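Local coordinates for probable sensor histidine kinase pdtas (Mycobacterium tuberculosis, PDB 2YKF), which is the GAF and PAS sensor region of a histidine kinase that probably responds to nutrient deprivation through cyclic di-GMP, setting off autophosphorylation and PdtaR/PdtaS signalling, at residues A[14-19]-A[123-128]; A[43-48]-A[80-85]; A[56-61]-A[66-71]; A[152-157]-A[183-188]. One frame throughout, in Å; residues are numbered along the deposited sequence.

Contact 1: residues A[14-19]-A[123-128]; sequences TVLPGS and QVVAVL
Leu16 meets Val125 mainly through one methyl group: CD2 of Leu16 lies 3.7 Å from CG1 of Val125 and nearly as close to its CB. With CG anti to its carbonyl carbon (chi1 -73°) and chi2 at 163°, the leucine sends CD2 to the valine, and the two branched side chains approach obliquely. The same torsions turn the other branch, CD1 of Leu16, to the strand backbone, where it stops 3.9 Å from the carbonyl O of Val125. Gln123, two residues earlier on the same strand, reaches over with its chain extended beyond CG, bringing NE2 to 3.9 Å from Leu16 CD2. The same amide nitrogen comes within 4.1 Å of CD of Pro17, at the N-cap position of helix 18-38, the two side chains approaching from opposite directions. In the sheet of the GAF domain a classic beta bulge sets Val125 and Ala126 together opposite Val118, and Ala20 of helix 18-38 also touches Val125. Thus the turn between helices 6-13 and 18-38 is laid against the bulged part of strand 123-131. The chemistry implies a modest apolar contact centred on Leu16 and Val125, to which the Gln123 amide adds van der Waals contact without directional constraint.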
loop_
_atom_site.group_PDB
_atom_site.type_symbol
_atom_site.label_atom_id
_atom_site.label_comp_id
_atom_site.label_asym_id
_atom_site.label_seq_id
_atom_site.Cartn_x
_atom_site.Cartn_y
_atom_site.Cartn_z
ATOM N N THR A 14 -27.418 12.763 -10.172
ATOM C CA THR A 14 -28.126 11.562 -9.767
ATOM C C THR A 14 -29.323 11.924 -8.879
ATOM O O THR A 14 -29.341 13.009 -8.279
ATOM C CB THR A 14 -27.096 10.636 -9.043
ATOM O OG1 THR A 14 -26.759 9.504 -9.867
ATOM C CG2 THR A 14 -27.548 10.251 -7.741
ATOM N N VAL A 15 -30.331 11.054 -8.821
ATOM C CA VAL A 15 -31.382 11.192 -7.787
ATOM C C VAL A 15 -31.403 10.030 -6.749
ATOM O O VAL A 15 -32.423 9.701 -6.159
ATOM C CB VAL A 15 -32.793 11.539 -8.401
ATOM C CG1 VAL A 15 -32.657 12.751 -9.343
ATOM C CG2 VAL A 15 -33.419 10.348 -9.130
ATOM N N LEU A 16 -30.237 9.426 -6.525
ATOM C CA LEU A 16 -30.095 8.347 -5.556
ATOM C C LEU A 16 -30.415 8.865 -4.188
ATOM O O LEU A 16 -30.088 10.011 -3.855
ATOM C CB LEU A 16 -28.660 7.789 -5.583
ATOM C CG LEU A 16 -28.303 6.935 -6.811
ATOM C CD1 LEU A 16 -26.782 6.790 -6.932
ATOM C CD2 LEU A 16 -28.949 5.535 -6.732
ATOM N N PRO A 17 -31.084 8.036 -3.382
ATOM C CA PRO A 17 -31.408 8.435 -2.008
ATOM C C PRO A 17 -30.126 8.448 -1.138
ATOM O O PRO A 17 -29.162 7.763 -1.489
ATOM C CB PRO A 17 -32.359 7.327 -1.554
ATOM C CG PRO A 17 -32.022 6.122 -2.367
ATOM C CD PRO A 17 -31.521 6.658 -3.701
ATOM N N GLY A 18 -30.129 9.228 -0.051
ATOM C CA GLY A 18 -28.976 9.350 0.838
ATOM C C GLY A 18 -28.380 8.016 1.317
ATOM O O GLY A 18 -27.180 7.910 1.521
ATOM N N SER A 19 -29.212 7.000 1.532
ATOM C CA SER A 19 -28.722 5.677 1.856
ATOM C C SER A 19 -27.859 5.066 0.768
ATOM O O SER A 19 -26.800 4.443 1.055
ATOM C CB SER A 19 -29.885 4.734 2.097
ATOM O OG SER A 19 -30.332 4.933 3.395
ATOM N N GLN A 123 -31.716 -2.452 -5.818
ATOM C CA GLN A 123 -31.463 -1.801 -7.085
ATOM C C GLN A 123 -29.948 -1.781 -7.437
ATOM O O GLN A 123 -29.083 -1.752 -6.551
ATOM C CB GLN A 123 -32.197 -0.427 -7.223
ATOM C CG GLN A 123 -31.877 0.655 -6.192
ATOM C CD GLN A 123 -32.029 2.128 -6.721
ATOM O OE1 GLN A 123 -32.223 2.372 -7.937
ATOM N NE2 GLN A 123 -31.898 3.109 -5.797
ATOM N N VAL A 124 -29.629 -1.877 -8.708
ATOM C CA VAL A 124 -28.263 -1.647 -9.143
ATOM C C VAL A 124 -28.118 -0.144 -9.074
ATOM O O VAL A 124 -28.774 0.618 -9.876
ATOM C CB VAL A 124 -28.009 -2.133 -10.543
ATOM C CG1 VAL A 124 -26.646 -1.674 -11.020
ATOM C CG2 VAL A 124 -28.141 -3.665 -10.631
ATOM N N VAL A 125 -27.306 0.319 -8.113
ATOM C CA VAL A 125 -27.056 1.768 -7.956
ATOM C C VAL A 125 -25.823 2.297 -8.668
ATOM O O VAL A 125 -25.680 3.532 -8.855
ATOM C CB VAL A 125 -27.085 2.221 -6.483
ATOM C CG1 VAL A 125 -28.438 1.931 -5.869
ATOM C CG2 VAL A 125 -25.949 1.486 -5.647
ATOM N N ALA A 126 -24.937 1.398 -9.064
ATOM C CA ALA A 126 -23.772 1.760 -9.845
ATOM C C ALA A 126 -23.287 0.540 -10.532
ATOM O O ALA A 126 -23.671 -0.571 -10.172
ATOM C CB ALA A 126 -22.587 2.381 -8.917
ATOM N N VAL A 127 -22.425 0.737 -11.518
ATOM C CA VAL A 127 -21.730 -0.357 -12.192
ATOM C C VAL A 127 -20.203 -0.105 -12.240
ATOM O O VAL A 127 -19.775 1.003 -12.514
ATOM C CB VAL A 127 -22.247 -0.507 -13.637
ATOM C CG1 VAL A 127 -21.475 -1.566 -14.340
ATOM C CG2 VAL A 127 -23.734 -0.903 -13.579
ATOM N N LEU A 128 -19.417 -1.130 -11.981
ATOM C CA LEU A 128 -17.956 -1.039 -12.008
ATOM C C LEU A 128 -17.534 -1.561 -13.295
ATOM O O LEU A 128 -18.039 -2.612 -13.705
ATOM C CB LEU A 128 -17.377 -1.995 -10.948
ATOM C CG LEU A 128 -17.797 -1.706 -9.483
ATOM C CD1 LEU A 128 -17.068 -2.663 -8.577
ATOM C CD2 LEU A 128 -17.409 -0.285 -9.093
#

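Contact 2: residues A[43-48]-A[80-85]; sequences LMWVRR and NSMPLV
Trp45 and Met82 form a Met-aromatic contact on one side of the GAF-domain sheet, where the start of helix 83-90 packs against strand 41-47. Followed outward from the backbone, the tryptophan side chain begins at CB, whose neighbour across the contact is CG1 of Val85 at 4.1 Å. That methyl stands anti to the backbone N of Val85 and approaches the ring system obliquely. Beyond CB, CG of Trp45 is anti to the carbonyl carbon, and chi2 of 95° sets the indole nearly perpendicular to the plane of CA, CB and CG. On the pyrrole side, NE1 bonds to OG1 of Thr129 on the neighbouring strand, which satisfies the one polar atom of the ring and restrains its rotation. At the ring fusion, CE2 of Trp45 lies 4.0 Å from SD of Met82. This sulfur sits 3.8 Å from the centroid of the six-membered ring of Trp45 and only 15° off the normal, over the face but shifted toward the rim. CZ3 of Trp45 is slightly farther from it, at 4.1 Å, than CH2, at 3.8 Å. Met82 is at the N-cap position of helix 83-90, and its side chain crosses that of the tryptophan at about a right angle. Its chain bends at chi3 (81°), and the terminal methyl CE lies above the same face, out past the rim, 4.2 Å from CZ2 of Trp45. The shortest approach is made by the sulfur itself, with SD of Met82 3.7 Å from CZ2 of Trp45.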
loop_
_atom_site.group_PDB
_atom_site.type_symbol
_atom_site.label_atom_id
_atom_site.label_comp_id
_atom_site.label_asym_id
_atom_site.label_seq_id
_atom_site.Cartn_x
_atom_site.Cartn_y
_atom_site.Cartn_z
ATOM N N LEU A 43 -13.505 1.523 -12.623
ATOM C CA LEU A 43 -14.180 2.775 -12.741
ATOM C C LEU A 43 -15.573 2.562 -12.187
ATOM O O LEU A 43 -16.092 1.513 -12.363
ATOM C CB LEU A 43 -14.262 3.175 -14.202
ATOM C CG LEU A 43 -13.179 4.072 -14.800
ATOM C CD1 LEU A 43 -11.803 3.707 -14.516
ATOM C CD2 LEU A 43 -13.397 4.158 -16.325
ATOM N N MET A 44 -16.167 3.571 -11.567
ATOM C CA MET A 44 -17.527 3.468 -11.072
ATOM C C MET A 44 -18.443 4.344 -11.928
ATOM O O MET A 44 -18.200 5.515 -12.086
ATOM C CB MET A 44 -17.622 3.957 -9.640
ATOM C CG MET A 44 -19.056 3.854 -9.092
ATOM S SD MET A 44 -19.179 4.510 -7.386
ATOM C CE MET A 44 -18.696 3.005 -6.590
ATOM N N TRP A 45 -19.519 3.753 -12.433
ATOM C CA TRP A 45 -20.462 4.469 -13.340
ATOM C C TRP A 45 -21.820 4.554 -12.700
ATOM O O TRP A 45 -22.266 3.571 -12.080
ATOM C CB TRP A 45 -20.619 3.681 -14.632
ATOM C CG TRP A 45 -19.343 3.569 -15.382
ATOM C CD1 TRP A 45 -18.448 2.574 -15.342
ATOM C CD2 TRP A 45 -18.861 4.516 -16.298
ATOM N NE1 TRP A 45 -17.378 2.842 -16.177
ATOM C CE2 TRP A 45 -17.629 4.036 -16.796
ATOM C CE3 TRP A 45 -19.379 5.706 -16.800
ATOM C CZ2 TRP A 45 -16.884 4.735 -17.773
ATOM C CZ3 TRP A 45 -18.623 6.417 -17.754
ATOM C CH2 TRP A 45 -17.393 5.935 -18.207
ATOM N N VAL A 46 -22.444 5.736 -12.779
ATOM C CA VAL A 46 -23.853 5.915 -12.389
ATOM C C VAL A 46 -24.688 6.324 -13.644
ATOM O O VAL A 46 -24.094 6.665 -14.691
ATOM C CB VAL A 46 -24.080 6.900 -11.209
ATOM C CG1 VAL A 46 -23.391 6.349 -9.866
ATOM C CG2 VAL A 46 -23.598 8.366 -11.530
ATOM N N ARG A 47 -26.023 6.240 -13.521
ATOM C CA ARG A 47 -26.960 6.450 -14.655
ATOM C C ARG A 47 -27.912 7.513 -14.216
ATOM O O ARG A 47 -28.578 7.393 -13.186
ATOM C CB ARG A 47 -27.734 5.162 -14.947
ATOM C CG ARG A 47 -28.760 5.291 -16.073
ATOM C CD ARG A 47 -29.412 3.962 -16.384
ATOM N NE ARG A 47 -30.441 3.607 -15.394
ATOM C CZ ARG A 47 -31.253 2.537 -15.502
ATOM N NH1 ARG A 47 -31.149 1.719 -16.551
ATOM N NH2 ARG A 47 -32.175 2.283 -14.568
ATOM N N ARG A 48 -27.949 8.614 -14.948
ATOM C CA ARG A 48 -28.832 9.695 -14.538
ATOM C C ARG A 48 -30.260 9.363 -14.971
ATOM O O ARG A 48 -30.484 8.344 -15.626
ATOM C CB ARG A 48 -28.438 10.995 -15.223
ATOM C CG ARG A 48 -27.028 11.120 -15.672
ATOM C CD ARG A 48 -27.003 12.076 -16.880
ATOM N NE ARG A 48 -26.402 13.344 -16.526
ATOM C CZ ARG A 48 -26.391 14.428 -17.293
ATOM N NH1 ARG A 48 -27.000 14.439 -18.471
ATOM N NH2 ARG A 48 -25.774 15.518 -16.850
ATOM N N ASN A 80 -25.672 4.370 -24.976
ATOM C CA ASN A 80 -25.439 3.371 -26.029
ATOM C C ASN A 80 -23.983 3.323 -26.467
ATOM O O ASN A 80 -23.594 2.403 -27.180
ATOM C CB ASN A 80 -26.414 3.512 -27.228
ATOM C CG ASN A 80 -25.880 4.446 -28.311
ATOM O OD1 ASN A 80 -25.046 4.052 -29.143
ATOM N ND2 ASN A 80 -26.346 5.694 -28.297
ATOM N N SER A 81 -23.151 4.270 -25.993
ATOM C CA SER A 81 -21.703 4.157 -26.253
ATOM C C SER A 81 -21.054 3.120 -25.348
ATOM O O SER A 81 -19.932 2.673 -25.619
ATOM C CB SER A 81 -20.974 5.503 -26.171
ATOM O OG SER A 81 -20.927 6.007 -24.848
ATOM N N MET A 82 -21.786 2.726 -24.300
ATOM C CA MET A 82 -21.379 1.612 -23.408
ATOM C C MET A 82 -22.532 0.620 -23.173
ATOM O O MET A 82 -23.038 0.510 -22.048
ATOM C CB MET A 82 -20.897 2.145 -22.033
ATOM C CG MET A 82 -19.989 3.376 -22.065
ATOM S SD MET A 82 -19.032 3.420 -20.519
ATOM C CE MET A 82 -17.756 2.246 -20.992
ATOM N N PRO A 83 -22.980 -0.071 -24.241
ATOM C CA PRO A 83 -24.126 -0.996 -24.180
ATOM C C PRO A 83 -24.205 -1.909 -22.940
ATOM O O PRO A 83 -25.247 -1.974 -22.315
ATOM C CB PRO A 83 -23.937 -1.866 -25.437
ATOM C CG PRO A 83 -23.286 -0.973 -26.401
ATOM C CD PRO A 83 -22.357 -0.065 -25.578
ATOM N N LEU A 84 -23.125 -2.615 -22.607
ATOM C CA LEU A 84 -23.149 -3.552 -21.455
ATOM C C LEU A 84 -23.421 -2.847 -20.086
ATOM O O LEU A 84 -24.401 -3.162 -19.356
ATOM C CB LEU A 84 -21.860 -4.400 -21.409
ATOM C CG LEU A 84 -21.859 -5.556 -20.411
ATOM C CD1 LEU A 84 -23.271 -6.181 -20.227
ATOM C CD2 LEU A 84 -20.834 -6.574 -20.809
ATOM N N VAL A 85 -22.574 -1.884 -19.758
ATOM C CA VAL A 85 -22.800 -1.055 -18.584
ATOM C C VAL A 85 -24.255 -0.616 -18.516
ATOM O O VAL A 85 -24.940 -0.813 -17.501
ATOM C CB VAL A 85 -21.895 0.190 -18.621
ATOM C CG1 VAL A 85 -22.239 1.143 -17.446
ATOM C CG2 VAL A 85 -20.400 -0.243 -18.657
#

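Contact 3: residues A[56-61]-A[66-71]; sequences VAQCRP and TVVHTD
Arg60 holds the carbonyl O of Val68 side-on with two nitrogens, NE of Arg60 at 2.8 Å and NH2 of Arg60 at 3.0 Å. The oxygen lies in the guanidinium plane, and both N-H groups converge on this one acceptor. Beside this grip, CD of Arg60 rests 3.3 Å from OG1 of Thr66, which the extended chain from CG to NE passes obliquely. Gln58, two residues back along strand 53-59, adds a straight bond from its NE2 to the carbonyl O of Thr70, 3.3 Å long with an N-H...O angle of 168°. The same nitrogen lies 3.3 Å from CG1 of Val68. The amide oxygen of Gln58, OE1, faces OD1 of Asp71; these two acceptors are 3.3 Å apart, reconciled by a water that donates to Gln58 OE1 at 2.8 Å and more weakly to Asp71 OD1. Each also takes a backbone N-H, OE1 that of Ala72 and OD1 that of Val73. The loop thus folded back onto the end of the GAF-domain strand is shaped by an ST turn, in which Thr66 OG1 accepts from the backbone N of Val68. Asp41 binds the hydroxyl of Thr66 and the backbone N of Val67, which probably steadies that turn. Farther out lies the second subunit: NH1 of Arg60 bonds to Asn198 and Ser201 of that chain, while OD2 of Asp71 forms a salt bridge with its Arg205 and a hydrogen bond with its His204.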
loop_
_atom_site.group_PDB
_atom_site.type_symbol
_atom_site.label_atom_id
_atom_site.label_comp_id
_atom_site.label_asym_id
_atom_site.label_seq_id
_atom_site.Cartn_x
_atom_site.Cartn_y
_atom_site.Cartn_z
ATOM N N VAL A 56 -17.982 8.394 -11.883
ATOM C CA VAL A 56 -17.963 9.231 -10.698
ATOM C C VAL A 56 -16.759 8.872 -9.779
ATOM O O VAL A 56 -16.534 9.588 -8.823
ATOM C CB VAL A 56 -19.275 9.127 -9.845
ATOM C CG1 VAL A 56 -20.524 9.707 -10.624
ATOM C CG2 VAL A 56 -19.533 7.675 -9.502
ATOM N N ALA A 57 -16.001 7.821 -10.099
ATOM C CA ALA A 57 -14.832 7.449 -9.266
ATOM C C ALA A 57 -14.004 6.497 -10.023
ATOM O O ALA A 57 -14.492 5.825 -10.963
ATOM C CB ALA A 57 -15.225 6.838 -7.872
ATOM N N GLN A 58 -12.717 6.422 -9.636
ATOM C CA GLN A 58 -11.803 5.589 -10.330
ATOM C C GLN A 58 -10.718 5.136 -9.339
ATOM O O GLN A 58 -10.281 5.943 -8.460
ATOM C CB GLN A 58 -11.127 6.459 -11.407
ATOM C CG GLN A 58 -9.911 5.750 -12.129
ATOM C CD GLN A 58 -9.403 6.637 -13.279
ATOM O OE1 GLN A 58 -9.824 7.784 -13.409
ATOM N NE2 GLN A 58 -8.526 6.101 -14.110
ATOM N N CYS A 59 -10.290 3.911 -9.432
ATOM C CA CYS A 59 -9.156 3.435 -8.631
ATOM C C CYS A 59 -8.114 2.751 -9.500
ATOM O O CYS A 59 -8.482 2.050 -10.450
ATOM C CB CYS A 59 -9.662 2.440 -7.567
ATOM S SG CYS A 59 -8.533 2.119 -6.180
ATOM N N ARG A 60 -6.844 2.896 -9.191
ATOM C CA ARG A 60 -5.866 2.060 -9.836
ATOM C C ARG A 60 -5.289 1.036 -8.877
ATOM O O ARG A 60 -5.176 1.299 -7.695
ATOM C CB ARG A 60 -4.713 2.917 -10.410
ATOM C CG ARG A 60 -5.227 4.054 -11.305
ATOM C CD ARG A 60 -4.055 4.811 -11.970
ATOM N NE ARG A 60 -4.653 5.664 -13.026
ATOM C CZ ARG A 60 -5.039 6.907 -12.838
ATOM N NH1 ARG A 60 -4.886 7.476 -11.640
ATOM N NH2 ARG A 60 -5.524 7.615 -13.850
ATOM N N PRO A 61 -4.798 -0.098 -9.394
ATOM C CA PRO A 61 -4.162 -1.055 -8.473
ATOM C C PRO A 61 -2.767 -0.579 -7.998
ATOM O O PRO A 61 -2.029 0.050 -8.761
ATOM C CB PRO A 61 -4.000 -2.304 -9.341
ATOM C CG PRO A 61 -3.857 -1.764 -10.774
ATOM C CD PRO A 61 -4.628 -0.457 -10.811
ATOM N N THR A 66 -1.248 0.307 -14.165
ATOM C CA THR A 66 -2.566 0.742 -14.596
ATOM C C THR A 66 -2.661 0.601 -16.149
ATOM O O THR A 66 -1.654 0.625 -16.818
ATOM C CB THR A 66 -2.797 2.216 -14.197
ATOM O OG1 THR A 66 -4.130 2.603 -14.479
ATOM C CG2 THR A 66 -1.885 3.184 -14.993
ATOM N N VAL A 67 -3.862 0.515 -16.673
ATOM C CA VAL A 67 -4.083 0.633 -18.124
ATOM C C VAL A 67 -4.992 1.806 -18.359
ATOM O O VAL A 67 -5.353 2.120 -19.500
ATOM C CB VAL A 67 -4.615 -0.671 -18.746
ATOM C CG1 VAL A 67 -3.557 -1.796 -18.481
ATOM C CG2 VAL A 67 -6.040 -1.035 -18.193
ATOM N N VAL A 68 -5.294 2.540 -17.283
ATOM C CA VAL A 68 -6.086 3.734 -17.409
ATOM C C VAL A 68 -5.265 4.922 -16.906
ATOM O O VAL A 68 -5.334 5.289 -15.738
ATOM C CB VAL A 68 -7.463 3.605 -16.688
ATOM C CG1 VAL A 68 -8.375 4.696 -17.100
ATOM C CG2 VAL A 68 -8.060 2.202 -16.979
ATOM N N HIS A 69 -4.477 5.493 -17.809
ATOM C CA HIS A 69 -3.465 6.484 -17.454
ATOM C C HIS A 69 -4.095 7.838 -17.325
ATOM O O HIS A 69 -3.553 8.703 -16.625
ATOM C CB HIS A 69 -2.341 6.515 -18.507
ATOM C CG HIS A 69 -1.492 5.304 -18.476
ATOM N ND1 HIS A 69 -0.337 5.228 -17.729
ATOM C CD2 HIS A 69 -1.676 4.079 -19.019
ATOM C CE1 HIS A 69 0.162 4.008 -17.828
ATOM N NE2 HIS A 69 -0.632 3.293 -18.610
ATOM N N THR A 70 -5.282 7.986 -17.918
ATOM C CA THR A 70 -6.007 9.235 -17.951
ATOM C C THR A 70 -7.031 9.284 -16.818
ATOM O O THR A 70 -7.495 8.252 -16.382
ATOM C CB THR A 70 -6.682 9.374 -19.347
ATOM O OG1 THR A 70 -5.690 9.878 -20.265
ATOM C CG2 THR A 70 -7.881 10.301 -19.332
ATOM N N ASP A 71 -7.326 10.484 -16.318
ATOM C CA ASP A 71 -8.336 10.599 -15.296
ATOM C C ASP A 71 -9.733 10.491 -15.910
ATOM O O ASP A 71 -10.166 11.393 -16.614
ATOM C CB ASP A 71 -8.194 11.909 -14.535
ATOM C CG ASP A 71 -9.103 11.979 -13.289
ATOM O OD1 ASP A 71 -9.975 11.082 -13.091
ATOM O OD2 ASP A 71 -8.959 12.967 -12.517
HETATM O O HOH W 1 -8.848 9.462 -11.424
#

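Contact 4: residues A[152-157]-A[183-188]; sequences ATDLLR and FIRLDV
Asp154 and Arg185 meet with their flat groups almost perpendicular: the carboxylate and guanidinium planes are 89° apart, and the side chains cross at about a right angle. One oxygen does the touching, OD2 of Asp154, 3.4 Å from NH1 of Arg185. It sits off the guanidinium plane, where no hydrogen can be aimed at it, leaving a purely electrostatic salt bridge. A water mends the mismatch, donating to Asp154 OD2 at 2.8 Å and taking a weak bond from Arg185 NH1. Arg185 was modelled in two conformers, and this pairing belongs to one of them. The arginine is led to this position by CG anti to the backbone N (chi1 177°) and by bends at chi2 and chi3. Its NE turns back toward strands of its own domain, making weak bonds to the carbonyl O of Leu186 and that of Ala276. Helix 143-161, which carries Asp154, packs on helix 18-38 of the GAF domain, whereas strand 183-186, which carries Arg185, is in the antiparallel sheet of the PAS-like domain; the pair therefore links the two modules, if only loosely. Leu267 of strand 258-269 touches both side chains, and nearby Phe183 meets Tyr148 edge-to-face.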
loop_
_atom_site.group_PDB
_atom_site.type_symbol
_atom_site.label_atom_id
_atom_site.label_comp_id
_atom_site.label_asym_id
_atom_site.label_seq_id
_atom_site.Cartn_x
_atom_site.Cartn_y
_atom_site.Cartn_z
ATOM N N ALA A 152 -10.804 -11.424 -4.895
ATOM C CA ALA A 152 -11.415 -10.308 -5.644
ATOM C C ALA A 152 -12.779 -10.770 -6.213
ATOM O O ALA A 152 -13.780 -10.074 -6.098
ATOM C CB ALA A 152 -10.491 -9.821 -6.771
ATOM N N THR A 153 -12.817 -11.975 -6.764
ATOM C CA THR A 153 -14.088 -12.510 -7.269
ATOM C C THR A 153 -15.134 -12.645 -6.172
ATOM O O THR A 153 -16.288 -12.302 -6.390
ATOM C CB THR A 153 -13.859 -13.854 -7.933
ATOM O OG1 THR A 153 -13.001 -13.640 -9.040
ATOM C CG2 THR A 153 -15.218 -14.453 -8.491
ATOM N N ASP A 154 -14.737 -13.150 -4.996
ATOM C CA ASP A 154 -15.640 -13.208 -3.841
ATOM C C ASP A 154 -16.184 -11.840 -3.455
ATOM O O ASP A 154 -17.365 -11.709 -3.133
ATOM C CB ASP A 154 -14.926 -13.806 -2.624
ATOM C CG ASP A 154 -14.695 -15.285 -2.753
ATOM O OD1 ASP A 154 -15.447 -15.908 -3.537
ATOM O OD2 ASP A 154 -13.758 -15.818 -2.100
ATOM N N LEU A 155 -15.336 -10.793 -3.466
ATOM C CA LEU A 155 -15.845 -9.463 -3.080
ATOM C C LEU A 155 -16.733 -8.903 -4.164
ATOM O O LEU A 155 -17.649 -8.189 -3.861
ATOM C CB LEU A 155 -14.687 -8.443 -2.867
ATOM C CG LEU A 155 -13.663 -8.887 -1.831
ATOM C CD1 LEU A 155 -12.506 -7.838 -1.903
ATOM C CD2 LEU A 155 -14.357 -8.945 -0.459
ATOM N N LEU A 156 -16.380 -9.122 -5.434
ATOM C CA LEU A 156 -17.223 -8.625 -6.547
ATOM C C LEU A 156 -18.646 -9.232 -6.440
ATOM O O LEU A 156 -19.652 -8.558 -6.665
ATOM C CB LEU A 156 -16.557 -9.025 -7.847
ATOM C CG LEU A 156 -15.456 -8.041 -8.286
ATOM C CD1 LEU A 156 -14.746 -8.602 -9.480
ATOM C CD2 LEU A 156 -16.000 -6.628 -8.585
ATOM N N ARG A 157 -18.713 -10.482 -6.029
ATOM C CA ARG A 157 -20.029 -11.127 -5.772
ATOM C C ARG A 157 -20.785 -10.472 -4.598
ATOM O O ARG A 157 -21.961 -10.175 -4.708
ATOM C CB ARG A 157 -19.882 -12.670 -5.637
ATOM C CG ARG A 157 -20.948 -13.355 -4.806
ATOM C CD ARG A 157 -22.093 -14.001 -5.610
ATOM N NE ARG A 157 -21.800 -15.393 -5.978
ATOM C CZ ARG A 157 -22.699 -16.387 -6.068
ATOM N NH1 ARG A 157 -23.994 -16.185 -5.776
ATOM N NH2 ARG A 157 -22.290 -17.607 -6.430
ATOM N N PHE A 183 -1.681 -11.364 3.523
ATOM C CA PHE A 183 -3.029 -11.795 3.135
ATOM C C PHE A 183 -3.193 -13.228 3.557
ATOM O O PHE A 183 -2.277 -14.060 3.282
ATOM C CB PHE A 183 -3.177 -11.745 1.612
ATOM C CG PHE A 183 -4.508 -12.274 1.125
ATOM C CD1 PHE A 183 -5.611 -11.512 1.201
ATOM C CD2 PHE A 183 -4.632 -13.596 0.692
ATOM C CE1 PHE A 183 -6.884 -12.002 0.730
ATOM C CE2 PHE A 183 -5.852 -14.100 0.271
ATOM C CZ PHE A 183 -6.981 -13.309 0.295
ATOM N N ILE A 184 -4.328 -13.539 4.207
ATOM C CA ILE A 184 -4.655 -14.930 4.669
ATOM C C ILE A 184 -6.091 -15.255 4.235
ATOM O O ILE A 184 -6.981 -14.414 4.402
ATOM C CB ILE A 184 -4.638 -14.992 6.198
ATOM C CG1 ILE A 184 -3.193 -15.005 6.713
ATOM C CG2 ILE A 184 -5.323 -16.280 6.759
ATOM C CD1 ILE A 184 -3.025 -14.665 8.204
ATOM N N ARG A 185 -6.310 -16.427 3.630
ATOM C CA ARG A 185 -7.661 -16.853 3.312
ATOM C C ARG A 185 -8.029 -17.961 4.301
ATOM O O ARG A 185 -7.280 -18.928 4.452
ATOM C CB ARG A 185 -7.769 -17.317 1.859
ATOM C CG ARG A 185 -9.141 -17.847 1.461
ATOM C CD ARG A 185 -10.175 -16.758 1.468
ATOM N NE ARG A 185 -11.461 -17.275 1.937
ATOM C CZ ARG A 185 -12.352 -17.888 1.167
ATOM N NH1 ARG A 185 -12.116 -18.044 -0.129
ATOM N NH2 ARG A 185 -13.491 -18.319 1.688
ATOM N N LEU A 186 -9.162 -17.779 5.004
ATOM C CA LEU A 186 -9.648 -18.841 5.930
ATOM C C LEU A 186 -10.851 -19.531 5.286
ATOM O O LEU A 186 -11.667 -18.879 4.701
ATOM C CB LEU A 186 -10.148 -18.254 7.250
ATOM C CG LEU A 186 -9.224 -17.519 8.185
ATOM C CD1 LEU A 186 -9.943 -17.410 9.570
ATOM C CD2 LEU A 186 -7.917 -18.313 8.292
ATOM N N ASP A 187 -10.942 -20.841 5.410
ATOM C CA ASP A 187 -12.116 -21.548 4.950
ATOM C C ASP A 187 -13.201 -21.487 6.024
ATOM O O ASP A 187 -12.976 -20.912 7.104
ATOM C CB ASP A 187 -11.744 -22.998 4.599
ATOM C CG ASP A 187 -11.486 -23.855 5.831
ATOM O OD1 ASP A 187 -11.829 -23.437 6.995
ATOM O OD2 ASP A 187 -10.966 -24.967 5.618
ATOM N N VAL A 188 -14.376 -22.095 5.749
ATOM C CA VAL A 188 -15.524 -22.042 6.688
ATOM C C VAL A 188 -15.221 -22.518 8.088
ATOM O O VAL A 188 -15.838 -22.070 9.020
ATOM C CB VAL A 188 -16.798 -22.821 6.190
ATOM C CG1 VAL A 188 -17.525 -22.016 5.137
ATOM C CG2 VAL A 188 -16.431 -24.276 5.707
HETATM O O HOH W 2 -11.133 -16.724 -2.228
#

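Overall arrangement
Contacts 1, 2 and 3 lie in the GAF domain and share one antiparallel sheet; contact 4 joins that domain to the PAS-like one. Along the chain, contact 3 is nested inside the loop closed by contact 2, itself nested inside that of contact 1; contact 4 opens only after all three have closed. Strand 41-47 of contact 2 runs between strands 123-131 and 53-59; contact 2 is centred about 13 Å from contact 1 and 16 Å from contact 3. Contact 4 is centred 23 to 27 Å from the others, yet Leu156 on its helix packs on Leu128 of contact 1, making helix 143-161 a possible path between the two sensor modules.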